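Local coordinates for protein thiamine monophosphate kinase (Aquifex aeolicus, PDB 1VQV) that acts as a homodimeric, magnesium-dependent kinase, probably converting thiamine monophosphate and ATP into thiamine diphosphate and ADP, at residues 40-45 against 127-132; 60-65 against 105-110; 78-83 against 133-138; 82-87 against 99-104; 109-114 against 187-192. One frame throughout, in Å; residues are numbered along the deposited sequence.

Contacts 1 and 3 belong to one four-stranded sheet and share strand 127-136: the first pairs it with 40-45, the second with 78-83 on its other side. Both rest on backbone hydrogen bonds and touch the second subunit, but contact 1 is buried and carries magnesium ligands, whereas contact 3 is only partly buried and is broken by a bulge. Contacts 2 and 4 are buried, apolar and without hydrogen bonds across them; both use helix 94-111, which packs on helix 57-73 in the first and on strand 77-88 in the second. Contact 5 takes the end of that helix to loop 187-192, partly buried, through one side-chain-to-backbone hydrogen bond and aromatic-aliphatic packing.

Contact 1: residues 40-45 against 127-132; sequences LTTDVL and GISVFL
Thr41 and Leu132 make a two-way hydrogen-bonded pair, with Thr41 N 3.0 Å from Leu132 O and Leu132 N returning to Thr41 O. Their side chains lie side by side on one face of the sheet, CG2 of Thr41 3.5 Å from CB of Leu132. OG1 of Thr41 stands anti to the backbone N (chi1 -171°) and makes a weak hydrogen bond to Asn68 OD1 of helix 57-73. Thr42, opposite Phe131, turns to the other face, where its OG1 bonds weakly to Val130 O at 3.3 Å. The same carbonyl takes Asp43 N at 3.2 Å, and Val130 N answers to Asp43 O at 3.1 Å. The Asp43 side chain is back on the Thr41 face, with Val130 opposite it in the ladder. Val44 and Ser129 form a non-hydrogen-bonded pair. Leu45 closes the ladder: its N lies 2.8 Å from Ile128 O and its O 2.7 Å from Ile128 N. On the Thr42 face, Phe131 stacks on Phe131 of the second subunit and Ser129 OG is hydrogen-bonded to Ser129 OG of that subunit. This is a regular antiparallel ladder in the PurM-like N-terminal domain, and its strand 40-45 supplies three magnesium-binding residues, Thr41, Thr42 and Asp43.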
# COMPACT_ATOMS: atom_id res chain seq x y z
N LEU B 40 8.94 -4.12 5.30
CA LEU B 40 7.85 -3.59 4.52
C LEU B 40 6.70 -4.60 4.53
O LEU B 40 6.90 -5.80 4.27
CB LEU B 40 8.31 -3.33 3.10
CG LEU B 40 9.61 -2.52 3.00
CD1 LEU B 40 9.97 -2.33 1.54
CD2 LEU B 40 9.46 -1.18 3.71
N THR B 41 5.51 -4.10 4.85
CA THR B 41 4.32 -4.93 4.90
C THR B 41 3.07 -4.22 4.36
O THR B 41 2.98 -2.99 4.37
CB THR B 41 4.01 -5.42 6.36
OG1 THR B 41 2.96 -6.39 6.34
CG2 THR B 41 3.58 -4.25 7.25
N THR B 42 2.13 -5.02 3.87
CA THR B 42 0.85 -4.53 3.37
C THR B 42 -0.25 -5.55 3.72
O THR B 42 0.01 -6.75 3.80
CB THR B 42 0.86 -4.30 1.82
OG1 THR B 42 -0.45 -3.92 1.38
CG2 THR B 42 1.28 -5.56 1.06
N ASP B 43 -1.45 -5.06 3.99
CA ASP B 43 -2.60 -5.91 4.29
C ASP B 43 -3.84 -5.21 3.74
O ASP B 43 -3.82 -4.01 3.47
CB ASP B 43 -2.74 -6.15 5.79
CG ASP B 43 -3.23 -4.92 6.54
OD1 ASP B 43 -2.66 -3.83 6.29
OD2 ASP B 43 -4.16 -5.03 7.38
N VAL B 44 -4.92 -5.97 3.57
CA VAL B 44 -6.13 -5.38 3.05
C VAL B 44 -7.39 -5.87 3.76
O VAL B 44 -7.48 -7.02 4.17
CB VAL B 44 -6.24 -5.64 1.51
CG1 VAL B 44 -6.28 -7.11 1.21
CG2 VAL B 44 -7.47 -4.93 0.94
N LEU B 45 -8.34 -4.96 3.93
CA LEU B 45 -9.61 -5.26 4.55
C LEU B 45 -10.66 -4.79 3.55
O LEU B 45 -10.75 -3.61 3.23
CB LEU B 45 -9.78 -4.51 5.89
CG LEU B 45 -8.78 -4.85 7.00
CD1 LEU B 45 -9.24 -4.28 8.34
CD2 LEU B 45 -8.64 -6.35 7.10
N GLY B 127 -12.82 -0.49 0.56
CA GLY B 127 -11.61 -1.26 0.43
C GLY B 127 -10.56 -0.55 1.25
O GLY B 127 -10.29 0.63 1.02
N ILE B 128 -9.98 -1.24 2.23
CA ILE B 128 -8.95 -0.65 3.07
C ILE B 128 -7.63 -1.32 2.76
O ILE B 128 -7.51 -2.54 2.85
CB ILE B 128 -9.28 -0.81 4.57
CG1 ILE B 128 -10.67 -0.25 4.86
CG2 ILE B 128 -8.27 -0.04 5.40
CD1 ILE B 128 -11.09 -0.35 6.30
N SER B 129 -6.64 -0.52 2.39
CA SER B 129 -5.33 -1.03 2.05
C SER B 129 -4.30 -0.27 2.87
O SER B 129 -4.14 0.94 2.71
CB SER B 129 -5.08 -0.85 0.55
OG SER B 129 -3.83 -1.38 0.14
N VAL B 130 -3.59 -0.98 3.74
CA VAL B 130 -2.61 -0.36 4.62
C VAL B 130 -1.18 -0.77 4.30
O VAL B 130 -0.89 -1.90 3.90
CB VAL B 130 -2.90 -0.72 6.09
CG1 VAL B 130 -2.95 0.52 6.93
CG2 VAL B 130 -4.20 -1.50 6.18
N PHE B 131 -0.27 0.18 4.52
CA PHE B 131 1.14 -0.03 4.27
C PHE B 131 1.89 0.35 5.53
O PHE B 131 1.65 1.41 6.10
CB PHE B 131 1.58 0.85 3.10
CG PHE B 131 3.07 0.88 2.85
CD1 PHE B 131 3.77 -0.29 2.51
CD2 PHE B 131 3.76 2.10 2.87
CE1 PHE B 131 5.14 -0.23 2.18
CE2 PHE B 131 5.12 2.16 2.55
CZ PHE B 131 5.81 1.00 2.20
N LEU B 132 2.80 -0.50 5.95
CA LEU B 132 3.54 -0.22 7.15
C LEU B 132 5.01 -0.53 7.04
O LEU B 132 5.41 -1.58 6.53
CB LEU B 132 2.96 -1.01 8.30
CG LEU B 132 3.64 -0.83 9.65
CD1 LEU B 132 3.45 0.57 10.15
CD2 LEU B 132 3.04 -1.81 10.63

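Contact 2: residues 60-65 against 105-110; sequences VGWKAI and KRACEF
Trp62 and Ala107 mark the point where the backbones of two helices come nearest, 5.3 Å from CA to CA. The helix axes approach to 8.2 Å, their N-to-C directions 41° apart. Trp62 carries much of the contact. Its CG is anti to the backbone N (chi1 172°); the bond leaving CA points along the side of the contact, but the end of the indole comes up against the other helix. Ala107 CB sits over one face of the six-membered ring, 4.1 Å from its centroid and offset toward the rim, a CH-pi contact. Arg106 CB meets the indole edge in its plane, 3.9 Å from CZ3, before the rest of that side chain leads away. Further along, Trp62 CH2 touches Phe110 CB at 3.8 Å, the two rings being oblique with planes at 49°. Ala107 CB has a second neighbour in Ile65, whose CB and CG2 both reach it; Ile65 CD1 also approaches Cys108 SG at 4.2 Å. No hydrogen bond crosses between the helices. The indole's polar atom, NE1, instead bonds to Pro188 O in the loop after helix 176-186. Small against large, this is the packing of two neighbouring helices, 57-73 and 94-111, that together cover one face of the N-terminal domain's sheet.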
# COMPACT_ATOMS: atom_id res chain seq x y z
N VAL B 60 -12.61 -1.35 13.05
CA VAL B 60 -12.05 -1.65 11.73
C VAL B 60 -10.80 -0.79 11.53
O VAL B 60 -9.81 -1.24 10.96
CB VAL B 60 -13.07 -1.36 10.56
CG1 VAL B 60 -12.41 -1.59 9.21
CG2 VAL B 60 -14.29 -2.27 10.68
N GLY B 61 -10.86 0.45 12.03
CA GLY B 61 -9.72 1.35 11.94
C GLY B 61 -8.57 0.85 12.78
O GLY B 61 -7.42 0.98 12.40
N TRP B 62 -8.88 0.28 13.95
CA TRP B 62 -7.85 -0.25 14.83
C TRP B 62 -7.25 -1.50 14.16
O TRP B 62 -6.05 -1.63 14.04
CB TRP B 62 -8.47 -0.59 16.20
CG TRP B 62 -7.54 -1.33 17.15
CD1 TRP B 62 -7.24 -2.67 17.13
CD2 TRP B 62 -6.75 -0.76 18.20
NE1 TRP B 62 -6.32 -2.96 18.09
CE2 TRP B 62 -5.99 -1.81 18.77
CE3 TRP B 62 -6.60 0.53 18.72
CZ2 TRP B 62 -5.10 -1.62 19.83
CZ3 TRP B 62 -5.72 0.73 19.77
CH2 TRP B 62 -4.97 -0.35 20.31
N LYS B 63 -8.11 -2.39 13.70
CA LYS B 63 -7.64 -3.60 13.04
C LYS B 63 -6.72 -3.30 11.85
O LYS B 63 -5.72 -3.97 11.66
CB LYS B 63 -8.83 -4.44 12.60
CG LYS B 63 -8.50 -5.85 12.22
CD LYS B 63 -9.73 -6.72 12.29
CE LYS B 63 -9.42 -8.14 11.88
NZ LYS B 63 -10.62 -9.02 11.95
N ALA B 64 -7.06 -2.29 11.05
CA ALA B 64 -6.25 -1.95 9.88
C ALA B 64 -4.79 -1.76 10.25
O ALA B 64 -3.89 -2.18 9.52
CB ALA B 64 -6.80 -0.70 9.21
N ILE B 65 -4.54 -1.13 11.39
CA ILE B 65 -3.19 -0.91 11.86
C ILE B 65 -2.62 -2.15 12.57
O ILE B 65 -1.47 -2.52 12.38
CB ILE B 65 -3.15 0.29 12.83
CG1 ILE B 65 -3.43 1.58 12.05
CG2 ILE B 65 -1.80 0.35 13.56
CD1 ILE B 65 -2.43 1.91 10.98
N LYS B 105 -5.97 6.23 14.91
CA LYS B 105 -5.16 7.09 15.77
C LYS B 105 -4.83 6.36 17.07
O LYS B 105 -3.70 6.43 17.57
CB LYS B 105 -5.92 8.38 16.09
CG LYS B 105 -5.09 9.43 16.80
CD LYS B 105 -5.97 10.40 17.58
CE LYS B 105 -5.14 11.46 18.32
NZ LYS B 105 -5.98 12.26 19.27
N ARG B 106 -5.82 5.67 17.61
CA ARG B 106 -5.68 4.92 18.86
C ARG B 106 -4.68 3.77 18.72
O ARG B 106 -3.96 3.46 19.67
CB ARG B 106 -7.04 4.40 19.31
CG ARG B 106 -7.98 5.48 19.86
CD ARG B 106 -9.36 4.92 20.16
NE ARG B 106 -10.23 5.92 20.77
CZ ARG B 106 -11.55 5.78 20.91
NH1 ARG B 106 -12.16 4.68 20.49
NH2 ARG B 106 -12.26 6.76 21.46
N ALA B 107 -4.64 3.13 17.56
CA ALA B 107 -3.73 2.02 17.33
C ALA B 107 -2.30 2.53 17.22
O ALA B 107 -1.35 1.91 17.72
CB ALA B 107 -4.12 1.27 16.08
N CYS B 108 -2.15 3.68 16.55
CA CYS B 108 -0.85 4.29 16.37
C CYS B 108 -0.32 4.78 17.71
O CYS B 108 0.86 4.58 18.02
CB CYS B 108 -0.94 5.45 15.38
SG CYS B 108 -1.22 4.97 13.66
N GLU B 109 -1.19 5.40 18.51
CA GLU B 109 -0.78 5.89 19.82
C GLU B 109 -0.28 4.72 20.65
O GLU B 109 0.73 4.82 21.35
CB GLU B 109 -1.95 6.54 20.56
CG GLU B 109 -2.52 7.73 19.83
CD GLU B 109 -3.68 8.38 20.56
OE1 GLU B 109 -4.53 7.64 21.15
OE2 GLU B 109 -3.76 9.63 20.53
N PHE B 110 -0.99 3.61 20.54
CA PHE B 110 -0.64 2.42 21.29
C PHE B 110 0.68 1.80 20.85
O PHE B 110 1.60 1.68 21.66
CB PHE B 110 -1.74 1.37 21.15
CG PHE B 110 -1.57 0.20 22.06
CD1 PHE B 110 -1.82 0.33 23.42
CD2 PHE B 110 -1.09 -1.01 21.58
CE1 PHE B 110 -1.59 -0.72 24.29
CE2 PHE B 110 -0.86 -2.07 22.44
CZ PHE B 110 -1.11 -1.93 23.79

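Contact 3: residues 78-83 against 133-138; sequences LPKWAL and VGETER
Lys80 and Trp81 both face Val133, a classic beta bulge between two antiparallel strands whose axes approach to 4.5 Å at 149°. The register slips by one residue here, and Lys80 departs from extended geometry with psi at -61°. Both amides end up on one acceptor: Lys80 N lies 2.9 Å and Trp81 N 3.0 Å from Val133 O, each donor in the carbonyl plane. Val133 N bonds back to Trp81 O, an atom whose position is less certain. Before the bulge, Leu78 N reaches Glu135 O at 3.0 Å, nearly along the C=O axis, while the return bond from Glu135 N to Leu78 O is weak. Between the Leu78-Glu135 pair and the bulge, Pro79, which has no N-H to give, faces Gly134 as a non-hydrogen-bonded pair.

Among the side chains, Val133 presents CG1 to the edge of the Trp81 indole, in its plane and 3.8 Å from CE3. One face of the same indole carries Lys80 CB, 3.6 Å above the plane and over its centre. The Lys80 chain bends where CD turns off (chi2 -69°), and its methylenes cross those of Glu135 at a slant, CG to CG 3.6 Å. Beyond this the Trp81 side chain packs on Leu40 of the second subunit.

Lys80 NZ and Glu135 OE2 stand 5.2 Å apart, so their opposite charges may attract but form no salt bridge. The contact therefore depends on backbone bonds, with one carbonyl gripping two donors at the bulge, and on aliphatic packing, of Val133 and Lys80 CB against the tryptophan and of lysine against glutamate methylenes.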
# COMPACT_ATOMS: atom_id res chain seq x y z
N LEU B 78 9.94 -3.19 15.06
CA LEU B 78 8.99 -2.25 15.64
C LEU B 78 8.35 -1.40 14.53
O LEU B 78 9.03 -0.97 13.60
CB LEU B 78 9.70 -1.35 16.67
CG LEU B 78 9.99 -1.96 18.05
CD1 LEU B 78 10.69 -0.95 18.93
CD2 LEU B 78 8.69 -2.39 18.69
N PRO B 79 7.02 -1.18 14.61
CA PRO B 79 6.25 -0.39 13.63
C PRO B 79 6.60 1.09 13.70
O PRO B 79 6.52 1.69 14.76
CB PRO B 79 4.81 -0.66 14.04
CG PRO B 79 4.91 -0.80 15.53
CD PRO B 79 6.15 -1.67 15.69
N LYS B 80 6.98 1.66 12.56
CA LYS B 80 7.35 3.08 12.49
C LYS B 80 6.41 3.96 11.67
O LYS B 80 5.80 4.89 12.21
CB LYS B 80 8.78 3.21 11.96
CG LYS B 80 9.85 2.67 12.93
CD LYS B 80 9.97 3.54 14.19
CE LYS B 80 10.51 4.93 13.85
NZ LYS B 80 10.39 5.88 15.00
N TRP B 81 6.26 3.68 10.37
CA TRP B 81 5.40 4.52 9.52
C TRP B 81 4.31 3.76 8.79
O TRP B 81 4.46 2.60 8.45
CB TRP B 81 6.27 5.27 8.49
CG TRP B 81 7.40 6.01 9.11
CD1 TRP B 81 7.33 7.12 9.90
CD2 TRP B 81 8.76 5.58 9.15
NE1 TRP B 81 8.56 7.41 10.43
CE2 TRP B 81 9.46 6.48 9.99
CE3 TRP B 81 9.47 4.52 8.55
CZ2 TRP B 81 10.83 6.35 10.25
CZ3 TRP B 81 10.82 4.39 8.81
CH2 TRP B 81 11.49 5.30 9.66
N ALA B 82 3.20 4.45 8.53
CA ALA B 82 2.08 3.83 7.84
C ALA B 82 1.42 4.71 6.79
O ALA B 82 1.28 5.92 6.96
CB ALA B 82 1.06 3.39 8.87
N LEU B 83 1.02 4.08 5.68
CA LEU B 83 0.32 4.73 4.57
C LEU B 83 -1.04 4.04 4.44
O LEU B 83 -1.12 2.83 4.22
CB LEU B 83 1.08 4.57 3.25
CG LEU B 83 2.37 5.34 2.99
CD1 LEU B 83 2.84 5.05 1.59
CD2 LEU B 83 2.11 6.82 3.14
N VAL B 133 5.82 0.41 7.52
CA VAL B 133 7.25 0.23 7.50
C VAL B 133 7.74 0.14 8.94
O VAL B 133 7.33 0.93 9.78
CB VAL B 133 7.94 1.39 6.84
CG1 VAL B 133 9.44 1.13 6.82
CG2 VAL B 133 7.40 1.58 5.44
N GLY B 134 8.60 -0.84 9.20
CA GLY B 134 9.15 -1.03 10.54
C GLY B 134 10.63 -1.40 10.54
O GLY B 134 11.08 -2.18 9.71
N GLU B 135 11.39 -0.85 11.47
CA GLU B 135 12.82 -1.13 11.55
C GLU B 135 13.09 -2.36 12.44
O GLU B 135 12.24 -2.77 13.22
CB GLU B 135 13.55 0.10 12.09
CG GLU B 135 12.83 0.75 13.25
CD GLU B 135 13.63 1.86 13.93
OE1 GLU B 135 14.20 2.72 13.20
OE2 GLU B 135 13.68 1.87 15.19
N THR B 136 14.28 -2.95 12.31
CA THR B 136 14.67 -4.13 13.10
C THR B 136 16.18 -4.18 13.21
O THR B 136 16.89 -3.81 12.27
CB THR B 136 14.25 -5.47 12.44
OG1 THR B 136 12.85 -5.47 12.17
CG2 THR B 136 14.57 -6.64 13.37
N GLU B 137 16.67 -4.68 14.33
CA GLU B 137 18.10 -4.79 14.53
C GLU B 137 18.50 -6.23 14.26
O GLU B 137 19.67 -6.58 14.36
CB GLU B 137 18.46 -4.39 15.96
CG GLU B 137 19.95 -4.46 16.31
CD GLU B 137 20.23 -4.12 17.79
OE1 GLU B 137 21.31 -4.54 18.31
OE2 GLU B 137 19.37 -3.43 18.41
N ARG B 138 17.53 -7.07 13.90
CA ARG B 138 17.80 -8.48 13.62
C ARG B 138 16.57 -9.14 13.01
O ARG B 138 15.57 -9.32 13.70
CB ARG B 138 18.17 -9.22 14.90
CG ARG B 138 18.49 -10.69 14.65
CD ARG B 138 18.28 -11.59 15.87
NE ARG B 138 18.17 -12.99 15.43
CZ ARG B 138 17.40 -13.92 16.00
NH1 ARG B 138 16.63 -13.63 17.06
NH2 ARG B 138 17.37 -15.13 15.46

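Contact 4: residues 82-87 against 99-104; sequences ALISLN and RFYIGV
Leu86 and Tyr101 reach toward each other tip to tip, one from the strand and the other from the helix. Leu86 CD1 lies 3.6 Å from Tyr101 CE2 and also touches the phenol oxygen, approaching the ring obliquely. Tyr101 does not set out straight at the strand; its CG is anti to the carbonyl carbon (chi1 -80°), and its phenol end comes in to the strand. The ring is backed within the helix by Phe100, whose CD2 stands over its centre, 3.7 Å above the plane. Phe100 and Leu86 slide past each other in opposite directions, Leu86 CD2 resting 4.1 Å from Phe100 CZ. Ile84 completes the set with two branches. Its CG2 meets the edge of the Phe100 ring near the ring plane, 4.3 Å from CE2, and also comes near Tyr101 OH. Its CD1 meets Val104 tip to tip, 3.8 Å from CG1. The axes are still 12.3 Å apart, so the gap inside this beta-alpha-beta unit is filled by side chains from both elements. Val130 and Ile128 of strand 127-136 adjoin Ile84 and Leu86. No hydrogen bond crosses this buried, almost wholly apolar layer, whose one polar side-chain atom in contact is the oxygen of Tyr101, an ATP-binding residue placed against the sheet.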
# COMPACT_ATOMS: atom_id res chain seq x y z
N ALA B 82 3.20 4.45 8.53
CA ALA B 82 2.08 3.83 7.84
C ALA B 82 1.42 4.71 6.79
O ALA B 82 1.28 5.92 6.96
CB ALA B 82 1.06 3.39 8.87
N LEU B 83 1.02 4.08 5.68
CA LEU B 83 0.32 4.73 4.57
C LEU B 83 -1.04 4.04 4.44
O LEU B 83 -1.12 2.83 4.22
CB LEU B 83 1.08 4.57 3.25
CG LEU B 83 2.37 5.34 2.99
CD1 LEU B 83 2.84 5.05 1.59
CD2 LEU B 83 2.11 6.82 3.14
N ILE B 84 -2.12 4.81 4.59
CA ILE B 84 -3.45 4.24 4.50
C ILE B 84 -4.23 4.72 3.29
O ILE B 84 -4.53 5.90 3.15
CB ILE B 84 -4.26 4.53 5.77
CG1 ILE B 84 -3.57 3.86 6.96
CG2 ILE B 84 -5.69 4.04 5.59
CD1 ILE B 84 -4.30 3.99 8.25
N SER B 85 -4.55 3.77 2.43
CA SER B 85 -5.28 4.03 1.20
C SER B 85 -6.73 3.56 1.36
O SER B 85 -7.00 2.41 1.71
CB SER B 85 -4.58 3.29 0.05
OG SER B 85 -5.11 3.64 -1.21
N LEU B 86 -7.68 4.46 1.09
CA LEU B 86 -9.08 4.12 1.22
C LEU B 86 -9.90 4.20 -0.05
O LEU B 86 -9.83 5.18 -0.79
CB LEU B 86 -9.75 5.00 2.28
CG LEU B 86 -9.33 4.81 3.74
CD1 LEU B 86 -10.19 5.70 4.60
CD2 LEU B 86 -9.50 3.35 4.16
N ASN B 87 -10.66 3.14 -0.31
CA ASN B 87 -11.57 3.05 -1.45
C ASN B 87 -12.94 3.21 -0.79
O ASN B 87 -13.43 2.28 -0.16
CB ASN B 87 -11.50 1.67 -2.10
CG ASN B 87 -10.27 1.47 -2.96
OD1 ASN B 87 -10.11 0.42 -3.57
ND2 ASN B 87 -9.40 2.48 -3.01
N ARG B 99 -14.81 7.90 12.35
CA ARG B 99 -14.68 6.90 13.39
C ARG B 99 -13.61 5.90 13.02
O ARG B 99 -12.95 5.34 13.90
CB ARG B 99 -16.02 6.22 13.63
CG ARG B 99 -16.97 7.10 14.42
CD ARG B 99 -18.37 6.54 14.50
NE ARG B 99 -19.26 7.48 15.20
CZ ARG B 99 -19.68 7.33 16.46
NH1 ARG B 99 -19.30 6.27 17.16
NH2 ARG B 99 -20.46 8.25 17.01
N PHE B 100 -13.42 5.69 11.73
CA PHE B 100 -12.41 4.77 11.25
C PHE B 100 -11.03 5.31 11.64
O PHE B 100 -10.20 4.58 12.19
CB PHE B 100 -12.48 4.64 9.72
CG PHE B 100 -11.28 3.97 9.12
CD1 PHE B 100 -11.19 2.59 9.09
CD2 PHE B 100 -10.21 4.72 8.67
CE1 PHE B 100 -10.05 1.96 8.62
CE2 PHE B 100 -9.06 4.10 8.20
CZ PHE B 100 -8.98 2.72 8.18
N TYR B 101 -10.81 6.59 11.37
CA TYR B 101 -9.53 7.21 11.68
C TYR B 101 -9.26 7.43 13.17
O TYR B 101 -8.11 7.63 13.57
CB TYR B 101 -9.39 8.51 10.89
CG TYR B 101 -8.96 8.25 9.47
CD1 TYR B 101 -7.69 7.75 9.19
CD2 TYR B 101 -9.83 8.47 8.40
CE1 TYR B 101 -7.30 7.47 7.90
CE2 TYR B 101 -9.46 8.19 7.10
CZ TYR B 101 -8.18 7.69 6.85
OH TYR B 101 -7.79 7.44 5.54
N ILE B 102 -10.33 7.38 13.97
CA ILE B 102 -10.26 7.51 15.42
C ILE B 102 -9.58 6.23 15.89
O ILE B 102 -8.61 6.26 16.64
CB ILE B 102 -11.69 7.58 16.05
CG1 ILE B 102 -12.32 8.94 15.77
CG2 ILE B 102 -11.62 7.30 17.56
CD1 ILE B 102 -13.74 9.10 16.33
N GLY B 103 -10.10 5.11 15.41
CA GLY B 103 -9.54 3.82 15.75
C GLY B 103 -8.10 3.68 15.29
O GLY B 103 -7.29 3.04 15.94
N VAL B 104 -7.79 4.29 14.15
CA VAL B 104 -6.44 4.25 13.59
C VAL B 104 -5.51 5.05 14.50
O VAL B 104 -4.42 4.61 14.82
CB VAL B 104 -6.41 4.84 12.14
CG1 VAL B 104 -4.99 5.25 11.75
CG2 VAL B 104 -6.92 3.82 11.15

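Contact 5: residues 109-114 against 187-192; sequences EFYKCE and RPTARI. With PO4 (phosphate ion), chain F.
Tyr111, in the last turn of helix 94-111, docks the loop 187-192 that joins helices 176-186 and 195-201. Its hydroxyl accepts a nearly straight hydrogen bond from the backbone of the loop, Ala190 N to Tyr111 OH 3.0 Å with 169° at the hydrogen. The same OH is hydrogen-bonded to Ser66 OG of helix 57-73, so two bonds hold the phenol oxygen. Around the ring the loop supplies aliphatic carbon. Ile192 CG2 lies at the edge in the ring plane, 3.9 Å from Tyr111 CD1, while Ile192 CD1 reaches on to the backbone, 3.6 Å from Tyr111 O. Ala190 CB comes in obliquely, 3.9 Å from Tyr111 CE1. Phe110 adds its CE2, 4.0 Å from Thr189 CG2, the two side chains crossing at about a right angle; it also slides past Ile192. At the start of the loop Arg187, its chain bent at NE (chi3 66°), sends NH1 to O4 of a phosphate ion at 2.9 Å. The oxygen lies at the guanidinium edge, and the ion probably comes from the crystallisation liquor. The guanidinium also makes a cation-pi contact with Trp62. The loop packs beside the last turn of helix 94-111, just before Lys112 leaves helical geometry with positive phi; Ala190 leans on Val69 and Ser70 of helix 57-73, and Tyr111 touches Pro79 of strand 77-88.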
# COMPACT_ATOMS: atom_id res chain seq x y z
N GLU B 109 -1.19 5.40 18.51
CA GLU B 109 -0.78 5.89 19.82
C GLU B 109 -0.28 4.72 20.65
O GLU B 109 0.73 4.82 21.35
CB GLU B 109 -1.95 6.54 20.56
CG GLU B 109 -2.52 7.73 19.83
CD GLU B 109 -3.68 8.38 20.56
OE1 GLU B 109 -4.53 7.64 21.15
OE2 GLU B 109 -3.76 9.63 20.53
N PHE B 110 -0.99 3.61 20.54
CA PHE B 110 -0.64 2.42 21.29
C PHE B 110 0.68 1.80 20.85
O PHE B 110 1.60 1.68 21.66
CB PHE B 110 -1.74 1.37 21.15
CG PHE B 110 -1.57 0.20 22.06
CD1 PHE B 110 -1.82 0.33 23.42
CD2 PHE B 110 -1.09 -1.01 21.58
CE1 PHE B 110 -1.59 -0.72 24.29
CE2 PHE B 110 -0.86 -2.07 22.44
CZ PHE B 110 -1.11 -1.93 23.79
N TYR B 111 0.77 1.41 19.58
CA TYR B 111 1.96 0.78 19.04
C TYR B 111 3.14 1.72 18.83
O TYR B 111 4.27 1.27 18.61
CB TYR B 111 1.62 0.09 17.73
CG TYR B 111 0.52 -0.92 17.87
CD1 TYR B 111 0.63 -1.98 18.78
CD2 TYR B 111 -0.64 -0.84 17.10
CE1 TYR B 111 -0.37 -2.92 18.90
CE2 TYR B 111 -1.64 -1.78 17.21
CZ TYR B 111 -1.51 -2.82 18.11
OH TYR B 111 -2.51 -3.77 18.21
N LYS B 112 2.88 3.02 18.88
CA LYS B 112 3.92 4.03 18.73
C LYS B 112 4.46 4.12 17.30
O LYS B 112 5.68 4.14 17.09
CB LYS B 112 5.06 3.75 19.70
CG LYS B 112 4.63 3.76 21.14
CD LYS B 112 5.72 3.22 22.03
CE LYS B 112 5.26 3.19 23.49
NZ LYS B 112 6.29 2.59 24.37
N CYS B 113 3.55 4.15 16.34
CA CYS B 113 3.89 4.26 14.94
C CYS B 113 3.02 5.40 14.45
O CYS B 113 2.27 5.99 15.23
CB CYS B 113 3.55 2.97 14.19
SG CYS B 113 1.79 2.59 14.12
N GLU B 114 3.08 5.72 13.17
CA GLU B 114 2.29 6.84 12.71
C GLU B 114 1.92 6.81 11.26
O GLU B 114 2.63 6.22 10.44
CB GLU B 114 3.04 8.13 12.97
CG GLU B 114 4.40 8.11 12.32
CD GLU B 114 5.02 9.48 12.28
OE1 GLU B 114 6.21 9.58 11.89
OE2 GLU B 114 4.30 10.46 12.63
N ARG B 187 -11.22 -6.38 17.22
CA ARG B 187 -10.22 -5.46 17.73
C ARG B 187 -9.06 -6.23 18.35
O ARG B 187 -8.82 -6.12 19.55
CB ARG B 187 -10.84 -4.55 18.80
CG ARG B 187 -10.95 -3.09 18.42
CD ARG B 187 -11.01 -2.15 19.65
NE ARG B 187 -9.76 -2.16 20.40
CZ ARG B 187 -9.18 -1.07 20.92
NH1 ARG B 187 -9.73 0.12 20.76
NH2 ARG B 187 -8.06 -1.18 21.62
N PRO B 188 -8.32 -7.01 17.54
CA PRO B 188 -7.19 -7.76 18.09
C PRO B 188 -6.04 -6.85 18.50
O PRO B 188 -5.96 -5.72 18.04
CB PRO B 188 -6.81 -8.69 16.94
CG PRO B 188 -7.16 -7.88 15.73
CD PRO B 188 -8.48 -7.27 16.10
N THR B 189 -5.19 -7.33 19.40
CA THR B 189 -4.02 -6.57 19.85
C THR B 189 -2.76 -7.32 19.43
O THR B 189 -2.59 -8.49 19.76
CB THR B 189 -4.00 -6.37 21.40
OG1 THR B 189 -5.17 -5.65 21.82
CG2 THR B 189 -2.78 -5.57 21.82
N ALA B 190 -1.89 -6.66 18.67
CA ALA B 190 -0.66 -7.29 18.23
C ALA B 190 0.20 -7.48 19.47
O ALA B 190 0.18 -6.66 20.39
CB ALA B 190 0.05 -6.41 17.22
N ARG B 191 0.96 -8.57 19.48
CA ARG B 191 1.82 -8.90 20.60
C ARG B 191 3.08 -8.07 20.57
O ARG B 191 4.19 -8.59 20.65
CB ARG B 191 2.17 -10.38 20.54
CG ARG B 191 0.94 -11.23 20.56
CD ARG B 191 -0.03 -10.71 21.59
NE ARG B 191 -0.33 -11.75 22.57
CZ ARG B 191 0.11 -11.76 23.82
NH1 ARG B 191 0.88 -10.78 24.27
NH2 ARG B 191 -0.21 -12.76 24.61
N ILE B 192 2.90 -6.76 20.48
CA ILE B 192 4.04 -5.87 20.41
C ILE B 192 4.87 -6.00 21.66
O ILE B 192 5.98 -5.48 21.73
CB ILE B 192 3.60 -4.41 20.19
CG1 ILE B 192 4.85 -3.56 19.95
CG2 ILE B 192 2.75 -3.93 21.37
CD1 ILE B 192 4.59 -2.16 19.52
P PO4 F . -13.70 0.42 20.69
O1 PO4 F . -13.29 0.36 22.12
O2 PO4 F . -14.40 -0.84 20.32
O3 PO4 F . -14.61 1.57 20.48
O4 PO4 F . -12.49 0.57 19.84